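Local coordinates for protein triggering receptor expressed on myeloid cells 1 (Mus musculus, PDB 1U9K) that amplifies inflammatory responses as a cell-surface receptor of myeloid cells, signalling through the adapter TYROBP/DAP12 when activated by ligands such as PGLYRP1, at residues A[31-36]-A[67-72]. Residues are numbered along the deposited sequence; the frame is centred on the assembly and turned at random.
Sequences SQKAWQ and LKHDPS
Lys33 and His69 meet between the two sheets of the V-type immunoglobulin domain, strand 32-37 belonging to one sheet and strand 65-70 to the other. The end of the lysine chain crosses the histidine side chain obliquely, CD lying 3.8 Å from His69 ND1 and CE 3.7 Å from His69 CE1, while NZ of Lys33 comes to 3.0 Å from His69 CE1. That amine is nearest CE1 and stands 3.7 Å from His69 ND1, a tight contact but not a hydrogen bond. A bend at chi2 (102°) turns the chain back along its own strand, and Lys33 NZ there gives a 2.8 Å hydrogen bond to Ser31 O, tilted 17° from the carbonyl plane. Tyr28 O accepts a second bond from this amine, and Phe23 offers lysine a cation-pi contact while its ring also meets that of His69. His69 chi1 of 174° sets CG opposite the backbone N and carries the ring to the lysine end; Pro71 CD lies 3.4 Å above the plane of the His69 ring, offset toward its rim. Deeper between the sheets, Leu67 CD2 rests 4.1 Å from Lys33 O and the leucine also packs on Val78. A methionine in place of Lys33 would probably leave Ser31 O and Tyr28 O without their shared donor. Two carbonyls and an aromatic ring thus probably offset part of the cost of burying the ammonium, whose closeness would be likely to disfavour protonation of His69.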
# COMPACT_ATOMS: atom_id res chain seq x y z
N SER A 31 -7.77 -4.99 11.76
CA SER A 31 -6.42 -4.48 11.81
C SER A 31 -6.31 -3.29 10.87
O SER A 31 -6.99 -3.20 9.82
CB SER A 31 -5.39 -5.56 11.39
OG SER A 31 -5.42 -6.66 12.26
N GLN A 32 -5.41 -2.40 11.23
CA GLN A 32 -5.01 -1.33 10.36
C GLN A 32 -4.12 -1.87 9.20
O GLN A 32 -3.34 -2.84 9.35
CB GLN A 32 -4.24 -0.28 11.18
CG GLN A 32 -4.09 1.03 10.50
CD GLN A 32 -3.62 2.12 11.46
OE1 GLN A 32 -2.83 1.85 12.36
NE2 GLN A 32 -4.10 3.34 11.27
N LYS A 33 -4.25 -1.20 8.06
CA LYS A 33 -3.44 -1.48 6.90
C LYS A 33 -2.73 -0.23 6.43
O LYS A 33 -3.13 0.89 6.72
CB LYS A 33 -4.24 -2.12 5.76
CG LYS A 33 -4.87 -3.47 6.16
CD LYS A 33 -6.31 -3.34 6.46
CE LYS A 33 -6.96 -4.66 6.90
NZ LYS A 33 -8.20 -4.41 7.58
N ALA A 34 -1.62 -0.44 5.72
CA ALA A 34 -0.80 0.66 5.30
C ALA A 34 -0.10 0.36 4.00
O ALA A 34 0.18 -0.80 3.64
CB ALA A 34 0.18 1.01 6.33
N TRP A 35 0.24 1.44 3.31
CA TRP A 35 1.15 1.43 2.17
C TRP A 35 2.47 2.05 2.61
O TRP A 35 2.46 3.11 3.20
CB TRP A 35 0.56 2.27 1.07
CG TRP A 35 1.33 2.37 -0.26
CD1 TRP A 35 1.71 3.52 -0.86
CD2 TRP A 35 1.64 1.31 -1.19
NE1 TRP A 35 2.27 3.27 -2.07
CE2 TRP A 35 2.21 1.92 -2.32
CE3 TRP A 35 1.44 -0.08 -1.21
CZ2 TRP A 35 2.63 1.20 -3.41
CZ3 TRP A 35 1.86 -0.81 -2.29
CH2 TRP A 35 2.45 -0.17 -3.38
N GLN A 36 3.58 1.38 2.31
CA GLN A 36 4.91 1.78 2.74
C GLN A 36 5.86 1.85 1.56
O GLN A 36 5.73 1.11 0.59
CB GLN A 36 5.51 0.81 3.75
CG GLN A 36 4.65 0.71 5.06
CD GLN A 36 5.38 -0.08 6.14
OE1 GLN A 36 5.89 -1.15 5.86
NE2 GLN A 36 5.47 0.47 7.35
N LEU A 67 -5.93 4.91 -0.57
CA LEU A 67 -6.08 3.55 -0.12
C LEU A 67 -7.52 3.24 -0.04
O LEU A 67 -8.29 3.93 0.65
CB LEU A 67 -5.50 3.48 1.26
CG LEU A 67 -4.91 2.26 1.86
CD1 LEU A 67 -3.92 1.65 0.93
CD2 LEU A 67 -4.24 2.73 3.20
N LYS A 68 -7.94 2.21 -0.74
CA LYS A 68 -9.32 1.78 -0.64
C LYS A 68 -9.29 0.52 0.17
O LYS A 68 -8.57 -0.42 -0.16
CB LYS A 68 -9.91 1.55 -2.00
CG LYS A 68 -10.33 2.77 -2.77
CD LYS A 68 -10.84 2.27 -4.15
CE LYS A 68 -11.71 3.32 -4.91
NZ LYS A 68 -10.70 4.22 -5.53
N HIS A 69 -10.00 0.53 1.27
CA HIS A 69 -10.20 -0.64 2.11
C HIS A 69 -11.53 -1.28 1.75
O HIS A 69 -12.59 -0.77 2.11
CB HIS A 69 -10.12 -0.26 3.59
CG HIS A 69 -10.45 -1.43 4.55
ND1 HIS A 69 -9.63 -2.52 4.71
CD2 HIS A 69 -11.51 -1.63 5.37
CE1 HIS A 69 -10.17 -3.35 5.59
NE2 HIS A 69 -11.31 -2.83 6.01
N ASP A 70 -11.46 -2.45 1.11
CA ASP A 70 -12.62 -3.11 0.59
C ASP A 70 -12.77 -4.50 1.20
O ASP A 70 -12.58 -5.49 0.52
CB ASP A 70 -12.48 -3.17 -0.93
CG ASP A 70 -13.75 -3.48 -1.65
OD1 ASP A 70 -14.76 -4.03 -1.09
OD2 ASP A 70 -13.80 -3.26 -2.87
N PRO A 71 -13.20 -4.59 2.44
CA PRO A 71 -13.29 -5.89 3.10
C PRO A 71 -14.32 -6.78 2.48
O PRO A 71 -14.19 -8.02 2.60
CB PRO A 71 -13.62 -5.54 4.60
CG PRO A 71 -14.24 -4.13 4.51
CD PRO A 71 -13.61 -3.48 3.33
N SER A 72 -15.37 -6.21 1.85
CA SER A 72 -16.29 -7.01 1.08
C SER A 72 -15.61 -7.91 0.04
O SER A 72 -16.13 -8.95 -0.25
CB SER A 72 -17.29 -6.13 0.33
OG SER A 72 -18.27 -6.99 -0.24